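Local coordinates for YfdX protein (Salmonella enterica I, PDB 6A02) that is of unknown molecular function but probably takes part in the bacterial response to antibiotic stress and in virulence, at residues L147-N151 against E152-Y156; G115-E118 against A119-A123; E132-L136 against Q137-K141. All coordinates share one frame; numbering follows the deposited sequence. Where two conformers were deposited one is given.

Contact 1 of 3, residues L147-N151 against E152-Y156; sequences LSLMN and EGKYY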
ATOM      1  N   LEU A 147     -10.348   9.317 -22.643  1.00  9.82           N
ATOM      2  CA  LEU A 147     -10.097  10.396 -23.598  1.00 10.19           C
ATOM      3  C   LEU A 147     -11.388  10.831 -24.278  1.00 11.98           C
ATOM      4  O   LEU A 147     -11.646  12.034 -24.432  1.00 11.35           O
ATOM      5  CB  LEU A 147      -9.065   9.956 -24.634  1.00 12.38           C
ATOM      6  CG  LEU A 147      -7.606  10.086 -24.226  1.00 16.33           C
ATOM      7  CD1 LEU A 147      -6.736   9.335 -25.217  1.00 15.46           C
ATOM      8  CD2 LEU A 147      -7.212  11.557 -24.140  1.00 14.05           C
ATOM      9  N   SER A 148     -12.224   9.866 -24.672  1.00 11.44           N
ATOM     10  CA  SER A 148     -13.507  10.205 -25.282  1.00 13.09           C
ATOM     11  C   SER A 148     -14.371  11.021 -24.329  1.00 13.53           C
ATOM     12  O   SER A 148     -15.012  11.997 -24.736  1.00 12.95           O
ATOM     13  CB  SER A 148     -14.228   8.926 -25.696  1.00 13.35           C
ATOM     14  OG  SER A 148     -13.511   8.237 -26.709  0.55 17.46           O
ATOM     15  N   LEU A 149     -14.409  10.631 -23.054  1.00 10.88           N
ATOM     16  CA  LEU A 149     -15.156  11.404 -22.070  1.00 10.53           C
ATOM     17  C   LEU A 149     -14.575  12.802 -21.912  1.00 11.85           C
ATOM     18  O   LEU A 149     -15.322  13.780 -21.767  1.00 12.04           O
ATOM     19  CB  LEU A 149     -15.166  10.666 -20.726  1.00 10.97           C
ATOM     20  CG  LEU A 149     -15.985   9.375 -20.723  1.00 10.74           C
ATOM     21  CD1 LEU A 149     -15.648   8.517 -19.505  1.00 10.69           C
ATOM     22  CD2 LEU A 149     -17.481   9.685 -20.752  1.00 14.51           C
ATOM     23  N   MET A 150     -13.242  12.923 -21.935  1.00 11.18           N
ATOM     24  CA  MET A 150     -12.628  14.246 -21.880  1.00 11.17           C
ATOM     25  C   MET A 150     -13.030  15.089 -23.088  1.00 12.42           C
ATOM     26  O   MET A 150     -13.349  16.276 -22.940  1.00 12.74           O
ATOM     27  CB  MET A 150     -11.110  14.130 -21.770  1.00 11.74           C
ATOM     28  CG  MET A 150     -10.634  13.536 -20.434  1.00 10.51           C
ATOM     29  SD  MET A 150      -8.828  13.481 -20.377  1.00 12.54           S
ATOM     30  CE  MET A 150      -8.568  12.125 -19.213  1.00 10.08           C
ATOM     31  N   ASN A 151     -13.050  14.489 -24.280  1.00 13.18           N
ATOM     32  CA  ASN A 151     -13.500  15.223 -25.465  1.00 11.82           C
ATOM     33  C   ASN A 151     -14.917  15.739 -25.274  1.00 13.47           C
ATOM     34  O   ASN A 151     -15.268  16.833 -25.743  1.00 13.46           O
ATOM     35  CB  ASN A 151     -13.451  14.324 -26.703  1.00 14.68           C
ATOM     36  CG  ASN A 151     -12.041  13.950 -27.114  1.00 13.28           C
ATOM     37  OD1 ASN A 151     -11.075  14.623 -26.766  1.00 17.08           O
ATOM     38  ND2 ASN A 151     -11.923  12.865 -27.864  1.00 16.38           N
ATOM     39  N   GLU A 152     -15.755  14.960 -24.595  1.00 11.65           N
ATOM     40  CA  GLU A 152     -17.136  15.355 -24.361  1.00 13.83           C
ATOM     41  C   GLU A 152     -17.297  16.333 -23.207  1.00 14.11           C
ATOM     42  O   GLU A 152     -18.413  16.810 -22.984  1.00 18.85           O
ATOM     43  CB  GLU A 152     -17.999  14.116 -24.118  1.00 15.37           C
ATOM     44  CG  GLU A 152     -18.072  13.178 -25.305  1.00 18.76           C
ATOM     45  CD  GLU A 152     -18.703  11.842 -24.953  1.00 25.80           C
ATOM     46  OE1 GLU A 152     -19.037  11.631 -23.773  1.00 26.98           O
ATOM     47  OE2 GLU A 152     -18.860  11.001 -25.858  1.00 33.70           O
ATOM     48  N   GLY A 153     -16.229  16.646 -22.473  1.00 13.48           N
ATOM     49  CA  GLY A 153     -16.334  17.500 -21.311  1.00 14.97           C
ATOM     50  C   GLY A 153     -16.717  16.795 -20.027  1.00 13.66           C
ATOM     51  O   GLY A 153     -16.987  17.474 -19.030  1.00 15.16           O
ATOM     52  N   LYS A 154     -16.747  15.461 -20.021  1.00 12.59           N
ATOM     53  CA  LYS A 154     -17.155  14.684 -18.838  1.00 11.30           C
ATOM     54  C   LYS A 154     -15.919  14.283 -18.026  1.00 12.76           C
ATOM     55  O   LYS A 154     -15.528  13.113 -17.948  1.00 12.34           O
ATOM     56  CB  LYS A 154     -17.978  13.472 -19.260  1.00 13.39           C
ATOM     57  CG  LYS A 154     -19.322  13.832 -19.887  1.00 16.86           C
ATOM     58  CD  LYS A 154     -20.095  12.592 -20.304  1.00 20.63           C
ATOM     59  CE  LYS A 154     -21.408  12.966 -20.976  1.00 28.73           C
ATOM     60  NZ  LYS A 154     -21.762  11.975 -22.023  1.00 36.90           N
ATOM     61  N   TYR A 155     -15.315  15.301 -17.409  1.00 11.62           N
ATOM     62  CA  TYR A 155     -13.992  15.146 -16.812  1.00 12.15           C
ATOM     63  C   TYR A 155     -14.027  14.268 -15.571  1.00 13.64           C
ATOM     64  O   TYR A 155     -13.162  13.402 -15.409  1.00  9.86           O
ATOM     65  CB  TYR A 155     -13.386  16.512 -16.507  1.00 13.30           C
ATOM     66  CG  TYR A 155     -13.251  17.373 -17.736  1.00 14.25           C
ATOM     67  CD1 TYR A 155     -12.387  17.020 -18.761  1.00 15.22           C
ATOM     68  CD2 TYR A 155     -14.004  18.532 -17.878  1.00 18.94           C
ATOM     69  CE1 TYR A 155     -12.264  17.816 -19.895  1.00 15.46           C
ATOM     70  CE2 TYR A 155     -13.892  19.321 -19.003  1.00 19.86           C
ATOM     71  CZ  TYR A 155     -13.023  18.954 -20.004  1.00 18.62           C
ATOM     72  OH  TYR A 155     -12.897  19.735 -21.138  1.00 21.52           O
ATOM     73  N   TYR A 156     -14.998  14.481 -14.680  1.00 13.60           N
ATOM     74  CA  TYR A 156     -15.086  13.637 -13.492  1.00 12.55           C
ATOM     75  C   TYR A 156     -15.237  12.170 -13.873  1.00 10.35           C
ATOM     76  O   TYR A 156     -14.596  11.286 -13.282  1.00 10.83           O
ATOM     77  CB  TYR A 156     -16.263  14.068 -12.616  1.00 12.25           C
ATOM     78  CG  TYR A 156     -16.211  13.414 -11.258  1.00 12.92           C
ATOM     79  CD1 TYR A 156     -15.381  13.919 -10.264  1.00 13.20           C
ATOM     80  CD2 TYR A 156     -16.979  12.294 -10.969  1.00 13.95           C
ATOM     81  CE1 TYR A 156     -15.311  13.320  -9.012  1.00 13.24           C
ATOM     82  CE2 TYR A 156     -16.913  11.685  -9.716  1.00 14.03           C
ATOM     83  CZ  TYR A 156     -16.077  12.207  -8.752  1.00 14.67           C
ATOM     84  OH  TYR A 156     -16.002  11.625  -7.504  1.00 15.53           O
TER

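Contact 2 of 3, residues G115-E118 against A119-A123; sequences GTIE and ALKLA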
ATOM      1  N   GLY A 115      22.672 -19.131  -7.814  1.00 19.66           N
ATOM      2  CA  GLY A 115      23.635 -19.149  -6.731  1.00 20.75           C
ATOM      3  C   GLY A 115      23.389 -18.064  -5.703  1.00 19.41           C
ATOM      4  O   GLY A 115      23.670 -18.257  -4.516  1.00 19.01           O
ATOM      5  N   THR A 116      22.868 -16.911  -6.140  1.00 17.18           N
ATOM      6  CA  THR A 116      22.518 -15.846  -5.204  1.00 17.02           C
ATOM      7  C   THR A 116      21.391 -16.289  -4.282  1.00 17.46           C
ATOM      8  O   THR A 116      21.484 -16.149  -3.056  1.00 15.15           O
ATOM      9  CB  THR A 116      22.122 -14.587  -5.980  1.00 16.81           C
ATOM     10  OG1 THR A 116      23.241 -14.144  -6.756  1.00 18.14           O
ATOM     11  CG2 THR A 116      21.699 -13.477  -5.026  1.00 19.12           C
ATOM     12  N   ILE A 117      20.322 -16.840  -4.860  1.00 16.74           N
ATOM     13  CA  ILE A 117      19.202 -17.329  -4.058  1.00 17.05           C
ATOM     14  C   ILE A 117      19.674 -18.381  -3.066  1.00 18.39           C
ATOM     15  O   ILE A 117      19.294 -18.364  -1.887  1.00 17.37           O
ATOM     16  CB  ILE A 117      18.077 -17.853  -4.971  1.00 21.11           C
ATOM     17  CG1 ILE A 117      17.615 -16.751  -5.930  1.00 24.63           C
ATOM     18  CG2 ILE A 117      16.918 -18.390  -4.146  1.00 20.21           C
ATOM     19  CD1 ILE A 117      17.213 -15.463  -5.231  1.00 22.34           C
ATOM     20  N   GLU A 118      20.535 -19.296  -3.514  1.00 20.19           N
ATOM     21  CA  GLU A 118      20.970 -20.370  -2.628  1.00 21.22           C
ATOM     22  C   GLU A 118      21.890 -19.851  -1.526  1.00 18.21           C
ATOM     23  O   GLU A 118      21.775 -20.274  -0.368  1.00 19.16           O
ATOM     24  CB  GLU A 118      21.598 -21.506  -3.436  1.00 22.67           C
ATOM     25  CG  GLU A 118      20.558 -22.363  -4.175  1.00 27.56           C
ATOM     26  CD  GLU A 118      19.411 -22.838  -3.268  1.00 30.83           C
ATOM     27  OE1 GLU A 118      19.685 -23.350  -2.158  1.00 36.59           O
ATOM     28  OE2 GLU A 118      18.233 -22.697  -3.667  1.00 35.00           O
ATOM     29  N   ALA A 119      22.791 -18.920  -1.854  1.00 15.82           N
ATOM     30  CA  ALA A 119      23.643 -18.335  -0.821  1.00 19.50           C
ATOM     31  C   ALA A 119      22.825 -17.528   0.180  1.00 17.75           C
ATOM     32  O   ALA A 119      23.111 -17.540   1.385  1.00 17.63           O
ATOM     33  CB  ALA A 119      24.734 -17.468  -1.452  1.00 18.22           C
ATOM     34  N   LEU A 120      21.801 -16.816  -0.297  1.00 16.00           N
ATOM     35  CA  LEU A 120      20.960 -16.060   0.625  1.00 15.99           C
ATOM     36  C   LEU A 120      20.206 -16.981   1.575  1.00 17.26           C
ATOM     37  O   LEU A 120      20.016 -16.645   2.752  1.00 15.41           O
ATOM     38  CB  LEU A 120      20.012 -15.138  -0.146  1.00 14.18           C
ATOM     39  CG  LEU A 120      20.715 -13.919  -0.755  1.00 13.86           C
ATOM     40  CD1 LEU A 120      19.757 -13.132  -1.634  1.00 15.69           C
ATOM     41  CD2 LEU A 120      21.296 -13.026   0.331  1.00 15.19           C
ATOM     42  N   LYS A 121      19.781 -18.151   1.087  1.00 15.51           N
ATOM     43  CA  LYS A 121      19.136 -19.128   1.963  1.00 20.36           C
ATOM     44  C   LYS A 121      20.065 -19.539   3.098  1.00 20.14           C
ATOM     45  O   LYS A 121      19.637 -19.655   4.251  1.00 21.36           O
ATOM     46  CB  LYS A 121      18.696 -20.352   1.161  1.00 20.52           C
ATOM     47  CG  LYS A 121      17.469 -20.147   0.298  1.00 25.30           C
ATOM     48  CD  LYS A 121      17.064 -21.462  -0.361  1.00 26.79           C
ATOM     49  CE  LYS A 121      15.980 -21.259  -1.403  1.00 28.53           C
ATOM     50  NZ  LYS A 121      15.625 -22.544  -2.069  1.00 35.75           N
ATOM     51  N   LEU A 122      21.350 -19.750   2.794  1.00 20.60           N
ATOM     52  CA  LEU A 122      22.305 -20.060   3.849  1.00 21.46           C
ATOM     53  C   LEU A 122      22.462 -18.911   4.832  1.00 22.56           C
ATOM     54  O   LEU A 122      22.823 -19.144   5.992  1.00 25.12           O
ATOM     55  CB  LEU A 122      23.658 -20.437   3.243  1.00 23.18           C
ATOM     56  CG  LEU A 122      23.693 -21.720   2.415  1.00 25.76           C
ATOM     57  CD1 LEU A 122      25.120 -22.011   1.969  1.00 29.81           C
ATOM     58  CD2 LEU A 122      23.123 -22.897   3.192  1.00 29.41           C
ATOM     59  N   ALA A 123      22.198 -17.681   4.401  1.00 18.93           N
ATOM     60  CA  ALA A 123      22.210 -16.521   5.280  1.00 18.85           C
ATOM     61  C   ALA A 123      20.897 -16.333   6.018  1.00 18.33           C
ATOM     62  O   ALA A 123      20.738 -15.326   6.716  1.00 21.40           O
ATOM     63  CB  ALA A 123      22.529 -15.260   4.477  1.00 18.85           C
TER

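Contact 3 of 3, residues E132-L136 against Q137-K141; sequences ELIPL and QQTRK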
ATOM      1  N   GLU A 132       4.392  -6.617 -10.750  1.00  8.32           N
ATOM      2  CA  GLU A 132       3.253  -5.740 -10.958  1.00  8.07           C
ATOM      3  C   GLU A 132       2.695  -6.010 -12.347  1.00  8.45           C
ATOM      4  O   GLU A 132       3.445  -6.014 -13.326  1.00  8.92           O
ATOM      5  CB  GLU A 132       3.714  -4.290 -10.843  1.00  9.77           C
ATOM      6  CG  GLU A 132       2.591  -3.295 -10.914  1.00 15.35           C
ATOM      7  CD  GLU A 132       3.058  -1.845 -10.850  1.00 21.41           C
ATOM      8  OE1 GLU A 132       4.277  -1.604 -10.777  1.00 21.62           O
ATOM      9  OE2 GLU A 132       2.190  -0.941 -10.876  1.00 24.75           O
ATOM     10  N   LEU A 133       1.379  -6.232 -12.428  1.00  8.24           N
ATOM     11  CA  LEU A 133       0.710  -6.617 -13.665  1.00  7.11           C
ATOM     12  C   LEU A 133      -0.479  -5.710 -13.923  1.00  7.70           C
ATOM     13  O   LEU A 133      -1.138  -5.244 -12.986  1.00  8.88           O
ATOM     14  CB  LEU A 133       0.178  -8.062 -13.591  1.00  9.01           C
ATOM     15  CG  LEU A 133       1.071  -9.138 -12.955  1.00  9.67           C
ATOM     16  CD1 LEU A 133       0.328 -10.457 -12.815  1.00 11.77           C
ATOM     17  CD2 LEU A 133       2.334  -9.341 -13.770  1.00 10.90           C
ATOM     18  N   ILE A 134      -0.784  -5.499 -15.204  1.00  8.23           N
ATOM     19  CA  ILE A 134      -2.050  -4.870 -15.590  1.00  8.65           C
ATOM     20  C   ILE A 134      -2.751  -5.710 -16.646  1.00  9.41           C
ATOM     21  O   ILE A 134      -2.094  -6.394 -17.446  1.00  8.19           O
ATOM     22  CB  ILE A 134      -1.878  -3.434 -16.109  1.00  9.01           C
ATOM     23  CG1 ILE A 134      -0.967  -3.407 -17.337  1.00  9.69           C
ATOM     24  CG2 ILE A 134      -1.400  -2.498 -14.985  1.00 10.42           C
ATOM     25  CD1 ILE A 134      -1.026  -2.100 -18.087  1.00 11.73           C
ATOM     26  N   PRO A 135      -4.084  -5.670 -16.698  1.00  8.18           N
ATOM     27  CA  PRO A 135      -4.816  -6.313 -17.798  1.00  9.60           C
ATOM     28  C   PRO A 135      -4.745  -5.405 -19.017  1.00  9.46           C
ATOM     29  O   PRO A 135      -5.194  -4.260 -18.976  1.00 10.39           O
ATOM     30  CB  PRO A 135      -6.245  -6.409 -17.256  1.00 10.13           C
ATOM     31  CG  PRO A 135      -6.357  -5.215 -16.318  1.00  9.72           C
ATOM     32  CD  PRO A 135      -4.982  -5.037 -15.710  1.00  9.00           C
ATOM     33  N   LEU A 136      -4.177  -5.914 -20.109  1.00  9.15           N
ATOM     34  CA  LEU A 136      -3.782  -5.023 -21.197  1.00 11.50           C
ATOM     35  C   LEU A 136      -4.987  -4.408 -21.900  1.00 11.24           C
ATOM     36  O   LEU A 136      -5.066  -3.181 -22.061  1.00 11.58           O
ATOM     37  CB  LEU A 136      -2.889  -5.762 -22.189  1.00 10.61           C
ATOM     38  CG  LEU A 136      -2.431  -4.962 -23.412  1.00 12.25           C
ATOM     39  CD1 LEU A 136      -1.758  -3.643 -23.036  1.00 11.76           C
ATOM     40  CD2 LEU A 136      -1.498  -5.826 -24.260  1.00 14.80           C
ATOM     41  N   GLN A 137      -5.930  -5.237 -22.345  1.00 11.88           N
ATOM     42  CA  GLN A 137      -7.027  -4.682 -23.129  1.00 12.43           C
ATOM     43  C   GLN A 137      -7.969  -3.873 -22.253  1.00 11.54           C
ATOM     44  O   GLN A 137      -8.471  -2.828 -22.681  1.00 12.95           O
ATOM     45  CB  GLN A 137      -7.769  -5.775 -23.895  1.00 15.23           C
ATOM     46  CG  GLN A 137      -8.628  -5.225 -25.031  1.00 20.60           C
ATOM     47  CD  GLN A 137      -7.835  -4.366 -26.015  1.00 24.87           C
ATOM     48  OE1 GLN A 137      -6.729  -4.729 -26.434  1.00 22.40           O
ATOM     49  NE2 GLN A 137      -8.396  -3.213 -26.379  1.00 27.16           N
ATOM     50  N   GLN A 138      -8.206  -4.326 -21.022  1.00 11.15           N
ATOM     51  CA  GLN A 138      -9.051  -3.564 -20.106  1.00 12.90           C
ATOM     52  C   GLN A 138      -8.444  -2.197 -19.800  1.00 13.18           C
ATOM     53  O   GLN A 138      -9.161  -1.190 -19.725  1.00 12.81           O
ATOM     54  CB  GLN A 138      -9.304  -4.386 -18.842  1.00 11.26           C
ATOM     55  CG  GLN A 138     -10.232  -3.737 -17.827  1.00 13.24           C
ATOM     56  CD  GLN A 138     -10.640  -4.695 -16.704  1.00 15.67           C
ATOM     57  OE1 GLN A 138      -9.975  -5.707 -16.439  1.00 14.16           O
ATOM     58  NE2 GLN A 138     -11.740  -4.367 -16.029  1.00 17.81           N
ATOM     59  N   THR A 139      -7.120  -2.132 -19.645  1.00 10.42           N
ATOM     60  CA  THR A 139      -6.476  -0.838 -19.436  1.00  9.83           C
ATOM     61  C   THR A 139      -6.550   0.027 -20.684  1.00 11.20           C
ATOM     62  O   THR A 139      -6.835   1.227 -20.592  1.00  9.40           O
ATOM     63  CB  THR A 139      -5.026  -1.018 -18.978  1.00  9.46           C
ATOM     64  OG1 THR A 139      -5.005  -1.862 -17.822  1.00  9.95           O
ATOM     65  CG2 THR A 139      -4.393   0.324 -18.601  1.00 10.06           C
ATOM     66  N   ARG A 140      -6.299  -0.559 -21.860  1.00 10.39           N
ATOM     67  CA  ARG A 140      -6.445   0.189 -23.107  1.00 11.56           C
ATOM     68  C   ARG A 140      -7.829   0.813 -23.209  1.00 11.71           C
ATOM     69  O   ARG A 140      -7.969   1.994 -23.550  1.00 11.34           O
ATOM     70  CB  ARG A 140      -6.207  -0.728 -24.307  1.00 13.33           C
ATOM     71  CG  ARG A 140      -4.758  -1.025 -24.577  1.00 12.36           C
ATOM     72  CD  ARG A 140      -4.648  -2.147 -25.591  1.00 14.54           C
ATOM     73  NE  ARG A 140      -3.277  -2.342 -26.045  1.00 13.38           N
ATOM     74  CZ  ARG A 140      -2.883  -3.378 -26.774  1.00 16.68           C
ATOM     75  NH1 ARG A 140      -3.764  -4.312 -27.117  1.00 16.21           N
ATOM     76  NH2 ARG A 140      -1.615  -3.481 -27.163  1.00 15.56           N
ATOM     77  N   LYS A 141      -8.865   0.027 -22.901  1.00 11.81           N
ATOM     78  CA  LYS A 141     -10.234   0.530 -22.999  1.00 13.75           C
ATOM     79  C   LYS A 141     -10.482   1.669 -22.019  1.00 13.42           C
ATOM     80  O   LYS A 141     -11.133   2.657 -22.368  1.00 12.80           O
ATOM     81  CB  LYS A 141     -11.241  -0.602 -22.791  1.00 14.25           C
ATOM     82  CG  LYS A 141     -12.697  -0.168 -22.968  1.00 17.07           C
ATOM     83  CD  LYS A 141     -13.638  -1.364 -22.898  1.00 21.41           C
ATOM     84  CE  LYS A 141     -15.097  -0.938 -22.972  1.00 30.26           C
ATOM     85  NZ  LYS A 141     -16.007  -2.080 -22.661  1.00 31.25           N
TER

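Contact 1 of 3, residues L147-N151 against E152-Y156
Leu149 and Met150 meet Gly153, Lys154 and Tyr155 in a local turn contact, a Schellman motif that closes helix 136-151 just before helix 155-167 begins. Two backbone bonds make the closure, after a last ordinary helical bond from Glu152 N to Ser148 O. Lys154 N reaches back to Leu149 O at 2.8 Å, and Gly153 N gives its hydrogen to Met150 O at 2.9 Å. This last donor stands well above the Met150 carbonyl plane. Gly153 has a positive phi of 85°, which turns the chain out of the helix. Lys154 follows as the N-cap of the next helix and the centre of an inverse gamma turn.

Leu149 CD2 touches the carboxylate end of Glu152 and the aliphatic chain of Lys154, 3.9 Å from both Glu152 OE1 and Lys154 CD. Lys154 NZ makes a salt bridge to Glu152 OE1 at 3.3 Å, coming from above the carboxylate plane. The buried Leu149 also packs on Ala158 and Leu161, and Tyr91 of the third subunit packs on Leu149 and Lys154. Met150 packs on Ser31 of helix 19-36 and Leu162 of helix 155-167.

With CG anti to its own carbonyl carbon (chi1 -59°), the end of Tyr155 comes back toward the last turn. One ring face lies over Gly153 C, near the rim. The ring meets the Met150 carbonyl obliquely, with Tyr155 CE1 3.6 Å from Met150 O.

Contact 2 of 3, residues G115-E118 against A119-A123
Thr116 and Leu120 form the tightly packed side of this helical contact, and Glu118 with Lys121 forms the solvent side. The two side chains of the first pair lie side by side and point the same way. Thr116 CG2 is 3.9 Å from Leu120 CD1. With OG1 beside the backbone N (chi1 -62°), Thr116 turns its methyl to Leu120, while its hydroxyl bonds to the carbonyl of Asp112 one turn earlier. Leu120 also packs on Val125 and Val127 of the strand that follows, and on Tyr156 of the second subunit. Ala119 is buried as well; its CB is 3.3 Å from Gly115 O and it touches Lys103 of helix 94-109.

The other side is looser and charged. Lys121 is extended and exposed. Glu118 is bent at chi2 (-50°), which brings its carboxylate back across the lysine chain. Lys121 NZ meets Glu118 OE2 at 3.1 Å on the syn side, close to the carboxylate plane, and makes a salt bridge. The buried Ile117, which packs on Val127, touches Lys121 CE with CG2 at 4.1 Å and so links the two sides.

Alpha-helical i to i+4 backbone bonds join the segments, from Ala119 N to Gly115 O through to Leu122 N and Glu118 O. Thr116, Ile117, Ala119 and Leu120 are buried, while Glu118, Lys121 and Leu122 lie at the surface. This sorting marks an amphipathic alpha-helix, packed against both helix 94-109 and strand 125-135.

Contact 3 of 3, residues E132-L136 against Q137-K141
Pro135 and Thr139 join the end of strand 125-135 to the first turn of helix 136-151, with Pro135 at the N-cap position. The hydrogen bonds come first. Pro135 O is gripped twice by one residue: Thr139 OG1 donates at 2.7 Å and Thr139 N at 2.9 Å, from opposite faces of the carbonyl plane. The threonine hydroxyl sits beside its own backbone N (chi1 -54°), which lets both groups reach the same oxygen. Arg140 N bonds to Leu136 O. Asp76 OD1 and OD2 accept from Gln137 N and Gln138 N at the helix start.

Van der Waals contacts add to these bonds. Ile134 CB lies 3.9 Å from Thr139 OG1. Pro135 CG touches Gln138 OE1 at 3.7 Å; the amide nitrogen of Gln138 bonds to Ser126 of the third subunit.

The flat cation has several partners. Leu136 CG sits 3.7 Å above the centre of the Arg140 guanidinium. At the edge, Arg140 NH1 gives a bond of 3.1 Å to Gln137 OE1, in the guanidinium plane. Arg140 NE bonds to Leu54 O, and Trp61 adds a cation-pi contact. These neighbours probably hold the guanidinium in one orientation and offset the cost of covering its charge.

Overall arrangement
Contacts 1 and 3 sit at the two ends of helix 136-151: residues 132-141 lead from strand 125-135 into it and residues 147-156 finish it. Both touch the third subunit. Contact 2 lies on the opposite side of the chain's centre, its centre 52 Å from that of contact 1, and meets the second subunit, which contact 1 also reaches. All three are partly buried: leucines, Pro135 and Thr139 lie inside, while Glu152, Lys121 and Gln137 are exposed. Contact 1 closes a helix end with a Schellman pair, contact 3 opens one with a doubly bonded carbonyl, and contact 2 keeps to i to i+4 bonds. Contacts 1 and 2 each carry a lysine-glutamate pair; contact 3 surrounds an arginine with neutral groups.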